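PDB 4NQ3: cyanuric acid amidohydrolase from Azorhizobium caulinodans, which hydrolyses cyanuric acid, opening its s-triazine ring to give carboxybiuret, a step in the breakdown of herbicides such as atrazine. Local coordinates for residues M1-P14 and S87-N99. Numbering follows the deposited sequence.
With SO4 (sulfate ion), chain D.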
loop_
_atom_site.group_PDB
_atom_site.type_symbol
_atom_site.label_atom_id
_atom_site.label_comp_id
_atom_site.label_asym_id
_atom_site.label_seq_id
_atom_site.Cartn_x
_atom_site.Cartn_y
_atom_site.Cartn_z
HETATM N N MSE A 1 32.751 -35.995 -16.117
HETATM C CA MSE A 1 32.130 -34.818 -16.738
HETATM C C MSE A 1 30.767 -34.444 -16.131
HETATM O O MSE A 1 29.809 -35.198 -16.262
HETATM C CB MSE A 1 31.960 -35.045 -18.243
HETATM C CG MSE A 1 32.994 -34.337 -19.135
HETATM SE SE MSE A 1 32.169 -33.393 -20.636
HETATM C CE MSE A 1 33.775 -32.589 -21.389
ATOM N N PRO A 2 30.672 -33.261 -15.498
ATOM C CA PRO A 2 29.483 -32.784 -14.776
ATOM C C PRO A 2 28.330 -32.265 -15.644
ATOM O O PRO A 2 28.514 -31.721 -16.733
ATOM C CB PRO A 2 30.032 -31.637 -13.936
ATOM C CG PRO A 2 31.146 -31.108 -14.748
ATOM C CD PRO A 2 31.777 -32.294 -15.416
ATOM N N ILE A 3 27.126 -32.439 -15.112
ATOM C CA ILE A 3 25.865 -32.068 -15.741
ATOM C C ILE A 3 25.073 -31.065 -14.901
ATOM O O ILE A 3 24.869 -31.278 -13.708
ATOM C CB ILE A 3 25.016 -33.321 -15.957
ATOM C CG1 ILE A 3 25.809 -34.309 -16.815
ATOM C CG2 ILE A 3 23.646 -32.964 -16.524
ATOM C CD1 ILE A 3 25.090 -35.583 -17.119
ATOM N N ALA A 4 24.600 -29.985 -15.504
ATOM C CA ALA A 4 23.708 -29.088 -14.769
ATOM C C ALA A 4 22.283 -29.619 -14.805
ATOM O O ALA A 4 21.753 -29.975 -15.856
ATOM C CB ALA A 4 23.755 -27.673 -15.334
ATOM N N LYS A 5 21.656 -29.651 -13.646
ATOM C CA LYS A 5 20.268 -30.044 -13.554
ATOM C C LYS A 5 19.535 -28.876 -12.898
ATOM O O LYS A 5 19.902 -28.436 -11.806
ATOM C CB LYS A 5 20.148 -31.352 -12.748
ATOM C CG LYS A 5 20.189 -32.627 -13.604
ATOM C CD LYS A 5 20.567 -33.887 -12.814
ATOM C CE LYS A 5 19.473 -34.348 -11.830
ATOM N NZ LYS A 5 19.924 -35.384 -10.811
ATOM N N VAL A 6 18.538 -28.333 -13.585
ATOM C CA VAL A 6 17.759 -27.220 -13.041
ATOM C C VAL A 6 16.315 -27.624 -12.780
ATOM O O VAL A 6 15.622 -28.082 -13.699
ATOM C CB VAL A 6 17.786 -26.022 -13.982
ATOM C CG1 VAL A 6 16.925 -24.903 -13.442
ATOM C CG2 VAL A 6 19.203 -25.572 -14.167
ATOM N N HIS A 7 15.856 -27.437 -11.547
ATOM C CA HIS A 7 14.526 -27.903 -11.134
ATOM C C HIS A 7 13.600 -26.766 -10.732
ATOM O O HIS A 7 13.908 -26.048 -9.791
ATOM C CB HIS A 7 14.638 -28.859 -9.945
ATOM C CG HIS A 7 15.515 -30.044 -10.188
ATOM N ND1 HIS A 7 15.079 -31.169 -10.857
ATOM C CD2 HIS A 7 16.808 -30.280 -9.853
ATOM C CE1 HIS A 7 16.064 -32.047 -10.919
ATOM N NE2 HIS A 7 17.124 -31.532 -10.317
ATOM N N ARG A 8 12.463 -26.608 -11.403
ATOM C CA ARG A 8 11.520 -25.563 -10.992
ATOM C C ARG A 8 10.395 -26.144 -10.108
ATOM O O ARG A 8 9.610 -26.977 -10.536
ATOM C CB ARG A 8 10.936 -24.854 -12.202
ATOM C CG ARG A 8 10.467 -23.451 -11.909
ATOM C CD ARG A 8 10.172 -22.652 -13.209
ATOM N NE ARG A 8 9.062 -23.268 -13.927
ATOM C CZ ARG A 8 8.850 -23.222 -15.239
ATOM N NH1 ARG A 8 9.658 -22.569 -16.067
ATOM N NH2 ARG A 8 7.790 -23.847 -15.719
ATOM N N ILE A 9 10.349 -25.723 -8.857
ATOM C CA ILE A 9 9.424 -26.293 -7.901
ATOM C C ILE A 9 8.382 -25.268 -7.414
ATOM O O ILE A 9 8.735 -24.182 -6.962
ATOM C CB ILE A 9 10.201 -26.872 -6.704
ATOM C CG1 ILE A 9 11.153 -27.958 -7.207
ATOM C CG2 ILE A 9 9.252 -27.428 -5.634
ATOM C CD1 ILE A 9 12.013 -28.577 -6.149
ATOM N N ALA A 10 7.099 -25.601 -7.525
ATOM C CA ALA A 10 6.055 -24.728 -6.991
ATOM C C ALA A 10 6.072 -24.668 -5.438
ATOM O O ALA A 10 6.553 -25.577 -4.778
ATOM C CB ALA A 10 4.721 -25.181 -7.473
ATOM N N THR A 11 5.581 -23.572 -4.871
ATOM C CA THR A 11 5.471 -23.391 -3.418
ATOM C C THR A 11 4.142 -22.701 -3.095
ATOM O O THR A 11 3.730 -21.761 -3.790
ATOM C CB THR A 11 6.609 -22.529 -2.854
ATOM O OG1 THR A 11 6.467 -21.204 -3.385
ATOM C CG2 THR A 11 7.991 -23.069 -3.258
ATOM N N ALA A 12 3.483 -23.118 -2.025
ATOM C CA ALA A 12 2.194 -22.529 -1.690
ATOM C C ALA A 12 2.342 -21.410 -0.681
ATOM O O ALA A 12 1.375 -20.730 -0.358
ATOM C CB ALA A 12 1.260 -23.590 -1.154
ATOM N N SER A 13 3.577 -21.176 -0.258
ATOM C CA SER A 13 3.884 -20.473 0.971
ATOM C C SER A 13 5.387 -20.246 0.942
ATOM O O SER A 13 6.114 -21.037 0.326
ATOM C CB SER A 13 3.481 -21.339 2.165
ATOM O OG SER A 13 3.461 -20.604 3.366
ATOM N N PRO A 14 5.880 -19.171 1.573
ATOM C CA PRO A 14 7.337 -19.051 1.623
ATOM C C PRO A 14 7.997 -20.228 2.339
ATOM O O PRO A 14 9.107 -20.619 1.988
ATOM C CB PRO A 14 7.542 -17.760 2.400
ATOM C CG PRO A 14 6.321 -16.964 2.103
ATOM C CD PRO A 14 5.220 -17.966 2.092
ATOM N N SER A 87 4.073 -16.146 -10.515
ATOM C CA SER A 87 3.810 -17.312 -9.667
ATOM C C SER A 87 4.995 -17.721 -8.770
ATOM O O SER A 87 6.072 -18.065 -9.256
ATOM C CB SER A 87 3.404 -18.477 -10.566
ATOM O OG SER A 87 3.212 -19.663 -9.838
ATOM N N PRO A 88 4.786 -17.712 -7.447
ATOM C CA PRO A 88 5.851 -18.066 -6.501
ATOM C C PRO A 88 6.421 -19.464 -6.703
ATOM O O PRO A 88 5.666 -20.444 -6.778
ATOM C CB PRO A 88 5.154 -17.959 -5.143
ATOM C CG PRO A 88 4.033 -17.013 -5.383
ATOM C CD PRO A 88 3.563 -17.280 -6.763
ATOM N N HIS A 89 7.748 -19.547 -6.756
ATOM C CA HIS A 89 8.446 -20.819 -6.983
ATOM C C HIS A 89 9.911 -20.816 -6.559
ATOM O O HIS A 89 10.490 -19.760 -6.294
ATOM C CB HIS A 89 8.373 -21.180 -8.454
ATOM C CG HIS A 89 9.080 -20.204 -9.330
ATOM N ND1 HIS A 89 8.537 -18.981 -9.653
ATOM C CD2 HIS A 89 10.291 -20.252 -9.930
ATOM C CE1 HIS A 89 9.377 -18.318 -10.431
ATOM N NE2 HIS A 89 10.449 -19.070 -10.616
ATOM N N PHE A 90 10.487 -22.013 -6.476
ATOM C CA PHE A 90 11.928 -22.199 -6.285
ATOM C C PHE A 90 12.588 -22.689 -7.583
ATOM O O PHE A 90 12.002 -23.447 -8.339
ATOM C CB PHE A 90 12.216 -23.209 -5.171
ATOM C CG PHE A 90 11.790 -22.751 -3.820
ATOM C CD1 PHE A 90 11.939 -21.428 -3.444
ATOM C CD2 PHE A 90 11.223 -23.645 -2.919
ATOM C CE1 PHE A 90 11.524 -20.997 -2.181
ATOM C CE2 PHE A 90 10.810 -23.231 -1.651
ATOM C CZ PHE A 90 10.958 -21.910 -1.279
ATOM N N LEU A 91 13.811 -22.252 -7.822
ATOM C CA LEU A 91 14.646 -22.749 -8.895
ATOM C C LEU A 91 15.862 -23.445 -8.294
ATOM O O LEU A 91 16.769 -22.769 -7.790
ATOM C CB LEU A 91 15.100 -21.594 -9.751
ATOM C CG LEU A 91 15.304 -21.939 -11.193
ATOM C CD1 LEU A 91 14.101 -22.734 -11.646
ATOM C CD2 LEU A 91 15.435 -20.634 -11.939
ATOM N N VAL A 92 15.909 -24.776 -8.315
ATOM C CA VAL A 92 17.053 -25.472 -7.724
ATOM C C VAL A 92 18.079 -25.827 -8.782
ATOM O O VAL A 92 17.745 -26.436 -9.793
ATOM C CB VAL A 92 16.655 -26.758 -7.009
ATOM C CG1 VAL A 92 17.909 -27.424 -6.458
ATOM C CG2 VAL A 92 15.708 -26.449 -5.872
ATOM N N PHE A 93 19.323 -25.434 -8.537
ATOM C CA PHE A 93 20.456 -25.674 -9.433
ATOM C C PHE A 93 21.335 -26.779 -8.876
ATOM O O PHE A 93 21.971 -26.590 -7.829
ATOM C CB PHE A 93 21.279 -24.401 -9.593
ATOM C CG PHE A 93 20.586 -23.326 -10.376
ATOM C CD1 PHE A 93 20.626 -23.323 -11.766
ATOM C CD2 PHE A 93 19.904 -22.309 -9.725
ATOM C CE1 PHE A 93 19.986 -22.318 -12.495
ATOM C CE2 PHE A 93 19.260 -21.298 -10.441
ATOM C CZ PHE A 93 19.302 -21.302 -11.832
ATOM N N GLU A 94 21.385 -27.916 -9.569
ATOM C CA GLU A 94 22.109 -29.091 -9.099
ATOM C C GLU A 94 23.258 -29.422 -10.029
ATOM O O GLU A 94 23.138 -29.258 -11.221
ATOM C CB GLU A 94 21.144 -30.276 -9.019
ATOM C CG GLU A 94 21.718 -31.581 -8.480
ATOM C CD GLU A 94 20.713 -32.731 -8.574
ATOM O OE1 GLU A 94 19.634 -32.502 -9.164
ATOM O OE2 GLU A 94 20.991 -33.855 -8.075
ATOM N N ARG A 95 24.387 -29.852 -9.488
ATOM C CA ARG A 95 25.476 -30.380 -10.310
ATOM C C ARG A 95 25.485 -31.914 -10.193
ATOM O O ARG A 95 25.524 -32.441 -9.085
ATOM C CB ARG A 95 26.819 -29.789 -9.857
ATOM C CG ARG A 95 28.055 -30.307 -10.589
ATOM C CD ARG A 95 29.343 -29.658 -10.077
ATOM N NE ARG A 95 29.525 -29.933 -8.657
ATOM C CZ ARG A 95 30.195 -29.149 -7.809
ATOM N NH1 ARG A 95 30.746 -28.014 -8.241
ATOM N NH2 ARG A 95 30.296 -29.485 -6.518
ATOM N N ALA A 96 25.453 -32.634 -11.313
ATOM C CA ALA A 96 25.463 -34.098 -11.280
ATOM C C ALA A 96 26.582 -34.611 -12.196
ATOM O O ALA A 96 27.189 -33.812 -12.894
ATOM C CB ALA A 96 24.124 -34.651 -11.692
ATOM N N GLU A 97 26.864 -35.921 -12.209
ATOM C CA GLU A 97 27.977 -36.448 -13.023
ATOM C C GLU A 97 27.467 -37.329 -14.165
ATOM O O GLU A 97 26.671 -38.233 -13.949
ATOM C CB GLU A 97 28.997 -37.243 -12.186
ATOM C CG GLU A 97 29.409 -36.618 -10.869
ATOM C CD GLU A 97 28.322 -36.762 -9.805
ATOM O OE1 GLU A 97 27.362 -37.530 -10.046
ATOM O OE2 GLU A 97 28.413 -36.112 -8.734
ATOM N N GLY A 98 27.931 -37.050 -15.381
ATOM C CA GLY A 98 27.573 -37.824 -16.556
ATOM C C GLY A 98 28.789 -38.552 -17.083
ATOM O O GLY A 98 29.724 -38.808 -16.327
ATOM N N ASN A 99 28.784 -38.853 -18.382
ATOM C CA ASN A 99 29.802 -39.697 -19.035
ATOM C C ASN A 99 31.259 -39.259 -18.828
ATOM O O ASN A 99 32.175 -40.087 -18.805
ATOM C CB ASN A 99 29.512 -39.767 -20.539
ATOM C CG ASN A 99 28.025 -39.645 -20.855
ATOM O OD1 ASN A 99 27.286 -38.926 -20.176
ATOM N ND2 ASN A 99 27.582 -40.348 -21.891
HETATM S S SO4 D . 32.070 -26.250 -5.254
HETATM O O1 SO4 D . 33.133 -26.263 -4.242
HETATM O O2 SO4 D . 32.612 -26.250 -6.621
HETATM O O3 SO4 D . 31.216 -27.429 -5.056
HETATM O O4 SO4 D . 31.306 -25.011 -5.071
HETATM O O HOH W 1 33.665 -38.422 -17.096
#
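Strands 2-10 and 89-97, first and last in chain order in the four-stranded mixed sheet of the first repeating unit but neighbours across it (order 1-4-2-3), pair antiparallel, from Pro2 opposite Glu97 to Ala10 opposite His89. Ile3, Lys5, His7 and Ile9 each exchange two backbone hydrogen bonds with Ala96, Glu94, Val92 and Phe90. On the face carrying these residues, the Glu94 carboxylate sits between two side chains of strand 2-10. His7 NE2 donates to Glu94 OE1 (2.9 Å) nearly in line with the C-O bond, with OE1 at the imidazole edge, near its plane; ring and carboxylate planes are turned 41° apart. Glu94 CG is anti to the backbone N (chi1 -177°) and the chain beyond is extended, running beside Lys5, whose NZ forms a salt bridge with Glu94 OE2 at 3.3 Å, its hydrogen bond weak. OE2 accepts a stronger hydrogen bond from Ala30 N. Farther along, Thr11 CG2 stands over one face of the Phe90 ring, a CH-pi contact 3.5 Å from the centroid. On the opposite side of the sheet, Val6 CG2 meets Phe93 CD1 at 3.6 Å and Val6 CG1 meets Leu91 CD1; strands 106-113 and 281-286 pack against these side chains. With Lys5, His7 and a backbone N-H around it, the Glu94 carboxylate is probably stabilised as the anion, tying strand 2-10 to its neighbour through side chains as well as backbone.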